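Local coordinates for protein extracellular endo-alpha-(1->5)-L-arabinanase 1 (Bacillus subtilis, PDB 1UV4) that cleaves internal alpha-1,5-L-arabinofuranosidic linkages of linear and branched arabinan, a step in the breakdown of the plant cell wall, as a calcium-binding family 43 glycoside hydrolase, at residues 127-132 with 154-159; 119-124 with 146-151. All coordinates share one frame; numbering follows the deposited sequence.

Contact 1 (127-132 with 154-159); sequences NNYNAI and GIKLTK. With EDO (1,2-ethanediol), chain F.
Tyr129 and Lys156 carry this contact through their aliphatic parts: Tyr129 CB sits 3.8 Å from Lys156 CE and 4.1 Å from Lys156 CG, and the two side chains run roughly perpendicular to each other. The tyrosine ring meets the same methylene obliquely, with CD2 4.1 Å from Lys156 CE. Two torsions place the lysine: CG lies anti to the carbonyl carbon, and a bend at chi2 (-56°) is followed by an extended end, which carries the chain past Tyr129 CB and delivers NZ beyond it. Tyr129 CG stands between its own N and carbonyl carbon (chi1 56°), an arrangement that folds the ring back until Asn127 CB lies 3.9 Å above the ring plane, over its centre. The segment 127-132 is irregular and runs between two blades of the five-bladed beta-propeller, whereas 155-159 is strand of the second of these blades. Asn130, Ala131 and Ile132 belong, by similarity, to the substrate-binding site. At the polar end, Lys156 NZ donates to Ser153 OG and Ser173 OG, and also to O2 of a 1,2-ethanediol at 3.1 Å, the diol probably coming from the crystallisation liquor. Asn128 OD1, at 4.4 Å from Lys156 NZ, is too distant to bond it. The backbones are linked through one water, which accepts from Asn130 N at 2.9 Å and lies 2.8 Å from Gly154 O, to which it can donate. The backbone of Gly154 is turned so that a CB would press against the preceding carbonyl O, which accounts for the glycine.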
loop_
_atom_site.group_PDB
_atom_site.type_symbol
_atom_site.label_atom_id
_atom_site.label_comp_id
_atom_site.label_asym_id
_atom_site.label_seq_id
_atom_site.Cartn_x
_atom_site.Cartn_y
_atom_site.Cartn_z
ATOM N N ASN A 127 2.310 21.050 -2.066
ATOM C CA ASN A 127 1.351 20.293 -1.264
ATOM C C ASN A 127 1.970 19.864 0.052
ATOM O O ASN A 127 3.189 19.693 0.169
ATOM C CB ASN A 127 0.866 19.062 -2.007
ATOM C CG ASN A 127 0.096 19.411 -3.270
ATOM O OD1 ASN A 127 0.568 19.150 -4.392
ATOM N ND2 ASN A 127 -1.048 20.051 -3.124
ATOM N N ASN A 128 1.118 19.734 1.058
ATOM C CA ASN A 128 1.488 19.202 2.368
ATOM C C ASN A 128 1.300 17.657 2.472
ATOM O O ASN A 128 1.009 17.121 3.532
ATOM C CB ASN A 128 0.683 19.942 3.495
ATOM C CG ASN A 128 -0.862 19.552 3.534
ATOM O OD1 ASN A 128 -1.415 18.919 2.609
ATOM N ND2 ASN A 128 -1.538 19.925 4.635
ATOM N N TYR A 129 1.418 16.959 1.342
ATOM C CA TYR A 129 1.282 15.484 1.285
ATOM C C TYR A 129 2.055 14.966 0.078
ATOM O O TYR A 129 2.514 15.734 -0.753
ATOM C CB TYR A 129 -0.185 15.052 1.176
ATOM C CG TYR A 129 -0.960 15.636 0.019
ATOM C CD1 TYR A 129 -0.892 15.117 -1.276
ATOM C CD2 TYR A 129 -1.784 16.730 0.242
ATOM C CE1 TYR A 129 -1.667 15.683 -2.319
ATOM C CE2 TYR A 129 -2.507 17.290 -0.732
ATOM C CZ TYR A 129 -2.447 16.792 -2.015
ATOM O OH TYR A 129 -3.264 17.376 -2.976
ATOM N N ASN A 130 2.183 13.658 0.024
ATOM C CA ASN A 130 2.926 12.968 -1.036
ATOM C C ASN A 130 2.004 11.941 -1.676
ATOM O O ASN A 130 1.491 11.039 -1.013
ATOM C CB ASN A 130 4.160 12.283 -0.457
ATOM C CG ASN A 130 5.088 11.743 -1.517
ATOM O OD1 ASN A 130 4.974 12.068 -2.697
ATOM N ND2 ASN A 130 6.124 10.992 -1.077
ATOM N N ALA A 131 1.804 12.083 -2.982
ATOM C CA ALA A 131 0.925 11.187 -3.740
ATOM C C ALA A 131 1.633 9.901 -4.154
ATOM O O ALA A 131 1.948 9.676 -5.325
ATOM C CB ALA A 131 0.367 11.883 -5.001
ATOM N N ILE A 132 1.854 9.079 -3.135
ATOM C CA ILE A 132 2.330 7.726 -3.288
ATOM C C ILE A 132 1.560 6.780 -2.366
ATOM O O ILE A 132 0.786 7.177 -1.503
ATOM C CB ILE A 132 3.865 7.620 -3.046
ATOM C CG1 ILE A 132 4.220 7.774 -1.578
ATOM C CG2 ILE A 132 4.628 8.616 -3.898
ATOM C CD1 ILE A 132 5.636 7.464 -1.238
ATOM N N GLY A 154 0.692 13.352 6.111
ATOM C CA GLY A 154 0.248 11.974 6.287
ATOM C C GLY A 154 -0.700 11.394 5.263
ATOM O O GLY A 154 -0.627 11.642 4.086
ATOM N N ILE A 155 -1.654 10.623 5.773
ATOM C CA ILE A 155 -2.573 9.821 4.981
ATOM C C ILE A 155 -3.851 10.552 4.634
ATOM O O ILE A 155 -4.503 11.161 5.483
ATOM C CB ILE A 155 -2.903 8.545 5.742
ATOM C CG1 ILE A 155 -1.588 7.878 6.208
ATOM C CG2 ILE A 155 -3.730 7.571 4.885
ATOM C CD1 ILE A 155 -0.607 7.525 5.187
ATOM N N LYS A 156 -4.133 10.510 3.318
ATOM C CA LYS A 156 -5.282 11.181 2.724
ATOM C C LYS A 156 -6.241 10.144 2.150
ATOM O O LYS A 156 -5.859 9.018 1.897
ATOM C CB LYS A 156 -4.835 12.116 1.635
ATOM C CG LYS A 156 -3.752 13.141 2.040
ATOM C CD LYS A 156 -4.141 13.998 3.226
ATOM C CE LYS A 156 -3.020 14.863 3.690
ATOM N NZ LYS A 156 -3.458 15.734 4.818
ATOM N N LEU A 157 -7.458 10.604 1.903
ATOM C CA LEU A 157 -8.568 9.775 1.434
ATOM C C LEU A 157 -9.484 10.572 0.498
ATOM O O LEU A 157 -9.833 11.681 0.798
ATOM C CB LEU A 157 -9.357 9.260 2.620
ATOM C CG LEU A 157 -10.593 8.427 2.344
ATOM C CD1 LEU A 157 -10.218 7.062 1.861
ATOM C CD2 LEU A 157 -11.495 8.369 3.597
ATOM N N THR A 158 -9.818 9.975 -0.650
ATOM C CA THR A 158 -10.798 10.547 -1.541
ATOM C C THR A 158 -11.756 9.445 -2.011
ATOM O O THR A 158 -11.365 8.303 -2.236
ATOM C CB THR A 158 -10.125 11.235 -2.757
ATOM O OG1 THR A 158 -11.113 11.762 -3.648
ATOM C CG2 THR A 158 -9.294 10.240 -3.552
ATOM N N LYS A 159 -12.980 9.853 -2.248
ATOM C CA LYS A 159 -13.952 9.003 -2.933
ATOM C C LYS A 159 -13.498 8.906 -4.382
ATOM O O LYS A 159 -12.798 9.803 -4.930
ATOM C CB LYS A 159 -15.373 9.571 -2.837
ATOM C CG LYS A 159 -16.494 8.633 -3.295
ATOM C CD LYS A 159 -17.870 9.177 -2.860
ATOM C CE LYS A 159 -18.996 8.439 -3.557
ATOM N NZ LYS A 159 -19.122 7.067 -3.133
HETATM C C1 EDO F . -7.535 17.808 3.443
HETATM O O1 EDO F . -8.000 17.272 4.666
HETATM C C2 EDO F . -6.395 16.966 2.930
HETATM O O2 EDO F . -5.184 17.644 3.156
HETATM O O HOH W 1 1.578 12.336 2.557
#

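Contact 2 (119-124 with 146-151)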
loop_
_atom_site.group_PDB
_atom_site.type_symbol
_atom_site.label_atom_id
_atom_site.label_comp_id
_atom_site.label_asym_id
_atom_site.label_seq_id
_atom_site.Cartn_x
_atom_site.Cartn_y
_atom_site.Cartn_z
ATOM N N LEU A 119 -3.558 9.532 -15.087
ATOM C CA LEU A 119 -3.325 10.121 -13.789
ATOM C C LEU A 119 -4.504 9.963 -12.855
ATOM O O LEU A 119 -5.628 10.194 -13.279
ATOM C CB LEU A 119 -3.007 11.611 -13.951
ATOM C CG LEU A 119 -2.863 12.453 -12.655
ATOM C CD1 LEU A 119 -1.622 12.098 -11.971
ATOM C CD2 LEU A 119 -2.922 13.949 -12.943
ATOM N N VAL A 120 -4.213 9.585 -11.602
ATOM C CA VAL A 120 -5.219 9.516 -10.528
ATOM C C VAL A 120 -5.174 10.812 -9.683
ATOM O O VAL A 120 -6.153 11.568 -9.629
ATOM C CB VAL A 120 -4.998 8.263 -9.708
ATOM C CG1 VAL A 120 -6.004 8.213 -8.574
ATOM C CG2 VAL A 120 -5.136 7.035 -10.599
ATOM N N ILE A 121 -4.006 11.085 -9.108
ATOM C CA ILE A 121 -3.773 12.295 -8.324
ATOM C C ILE A 121 -2.282 12.500 -8.259
ATOM O O ILE A 121 -1.498 11.526 -8.253
ATOM C CB ILE A 121 -4.424 12.148 -6.919
ATOM C CG1 ILE A 121 -4.444 13.475 -6.148
ATOM C CG2 ILE A 121 -3.776 11.013 -6.139
ATOM C CD1 ILE A 121 -5.339 13.474 -4.988
ATOM N N ARG A 122 -1.865 13.753 -8.172
ATOM C CA ARG A 122 -0.443 14.070 -8.039
ATOM C C ARG A 122 -0.219 15.027 -6.839
ATOM O O ARG A 122 -1.173 15.594 -6.242
ATOM C CB ARG A 122 0.151 14.555 -9.359
ATOM C CG ARG A 122 -0.528 15.732 -9.988
ATOM C CD ARG A 122 -0.368 17.010 -9.288
ATOM N NE ARG A 122 -0.777 18.081 -10.216
ATOM C CZ ARG A 122 0.015 18.726 -11.061
ATOM N NH1 ARG A 122 1.323 18.502 -11.099
ATOM N NH2 ARG A 122 -0.521 19.651 -11.847
ATOM N N SER A 123 1.054 15.186 -6.513
ATOM C CA SER A 123 1.493 16.137 -5.518
ATOM C C SER A 123 2.732 16.912 -6.019
ATOM O O SER A 123 3.471 16.412 -6.871
ATOM C CB SER A 123 1.854 15.439 -4.194
ATOM O OG SER A 123 2.838 14.430 -4.384
ATOM N N THR A 124 2.928 18.143 -5.529
ATOM C CA THR A 124 4.125 18.921 -5.777
ATOM C C THR A 124 4.658 19.439 -4.473
ATOM O O THR A 124 4.061 19.216 -3.429
ATOM C CB THR A 124 3.841 20.155 -6.698
ATOM O OG1 THR A 124 3.027 21.127 -6.010
ATOM C CG2 THR A 124 3.090 19.770 -7.992
ATOM N N LEU A 146 -10.162 5.856 -2.414
ATOM C CA LEU A 146 -8.683 5.706 -2.492
ATOM C C LEU A 146 -8.013 6.390 -1.304
ATOM O O LEU A 146 -8.246 7.575 -1.059
ATOM C CB LEU A 146 -8.140 6.335 -3.779
ATOM C CG LEU A 146 -6.631 6.106 -4.062
ATOM C CD1 LEU A 146 -6.390 4.723 -4.573
ATOM C CD2 LEU A 146 -6.122 7.220 -5.040
ATOM N N ALA A 147 -7.200 5.631 -0.577
ATOM C CA ALA A 147 -6.314 6.219 0.447
ATOM C C ALA A 147 -4.889 6.241 -0.100
ATOM O O ALA A 147 -4.508 5.475 -0.979
ATOM C CB ALA A 147 -6.394 5.450 1.706
ATOM N N PHE A 148 -4.102 7.181 0.391
ATOM C CA PHE A 148 -2.698 7.276 0.004
ATOM C C PHE A 148 -1.946 8.160 0.971
ATOM O O PHE A 148 -2.489 8.790 1.833
ATOM C CB PHE A 148 -2.541 7.791 -1.436
ATOM C CG PHE A 148 -2.952 9.235 -1.619
ATOM C CD1 PHE A 148 -4.260 9.549 -1.943
ATOM C CD2 PHE A 148 -2.053 10.264 -1.412
ATOM C CE1 PHE A 148 -4.638 10.834 -2.099
ATOM C CE2 PHE A 148 -2.441 11.587 -1.561
ATOM C CZ PHE A 148 -3.743 11.867 -1.912
ATOM N N GLY A 149 -0.641 8.153 0.827
ATOM C CA GLY A 149 0.248 9.090 1.510
ATOM C C GLY A 149 1.514 8.505 2.092
ATOM O O GLY A 149 1.657 7.311 2.312
ATOM N N SER A 150 2.439 9.409 2.391
ATOM C CA SER A 150 3.733 9.133 2.979
ATOM C C SER A 150 4.358 10.448 3.403
ATOM O O SER A 150 4.616 11.317 2.560
ATOM C CB SER A 150 4.626 8.472 1.956
ATOM O OG SER A 150 5.912 8.194 2.485
ATOM N N PHE A 151 4.616 10.580 4.691
ATOM C CA PHE A 151 5.309 11.746 5.264
ATOM C C PHE A 151 4.510 13.027 5.054
ATOM O O PHE A 151 3.317 12.980 4.727
ATOM C CB PHE A 151 6.788 11.813 4.801
ATOM C CG PHE A 151 7.692 10.926 5.585
ATOM C CD1 PHE A 151 7.774 9.574 5.319
ATOM C CD2 PHE A 151 8.388 11.426 6.679
ATOM C CE1 PHE A 151 8.619 8.766 6.065
ATOM C CE2 PHE A 151 9.246 10.608 7.433
ATOM C CZ PHE A 151 9.345 9.280 7.124
#
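Ile121, Leu146 and Phe148 bury the most surface here; Val120 pairs with Leu146 and Ile121 with Phe148. Ile121 works on the outer end of the Phe148 ring with both of its branches. Its CD1 is 3.8 Å from Phe148 CZ and 4.0 Å from Phe148 CE1, while CG2 lies over one ring face, 4.1 Å above the plane and off-centre, near the ring's outer carbons; the long directions of the two side chains are close to perpendicular. This two-branched grip follows from the Ile121 torsions: CG1 is anti to the backbone N (chi1 -169°) and chi2 is extended, sending CD1 forward, while CG2 is left between N and the carbonyl carbon, where it lies over the ring face. Phe148 has CG between its N and carbonyl carbon (chi1 68°), and its CB is directed at the opposing segment.

The second pair is methyl to methyl, Val120 CG1 against Leu146 CD2 at 3.7 Å, the side chains meeting at a slant. Closest CA atoms are 9.5 Å apart (Val120 and Leu146), too far for backbone pairing, so side chains alone bridge the gap, as expected where two separate sheets pack face to face. A classic beta bulge puts both Val120 and Ile121 opposite Ile101, and both also direct CB toward 146-151, which explains how consecutive residues can serve the same interface.

Ser150 and Phe151, in the continuation of the second segment, are substrate-binding residues by similarity. Because its strands belong to different sheets, the contact joins adjacent propeller blades: strand 115-123 is the outermost strand of its sheet, next to strand 99-106, whose Ile101 touches Val120 and Phe148, while strand 144-148 lies between 135-138 and 155-160, with Thr158 and Leu160 against Leu146 and Lys156 against Phe148.

From the N terminus, the chain leaves strand 115-123, where contact 2 begins, and enters the loop that opens contact 1 at 127-132. It then forms strand 135-138 and reaches 146-151, closing contact 2, before turning back along 154-159 to close contact 1. The segments therefore alternate, and the two closed loops cross instead of nesting, with contact centres about 5 Å apart. Their second segments are joined as antiparallel neighbours of one sheet: Thr158 O lies 2.7 Å from Leu146 N and Lys156 N 2.8 Å from Phe148 O, both probable hydrogen bonds. Contact 2 ties blade to blade, whereas contact 1 ties the connecting loop to the later blade.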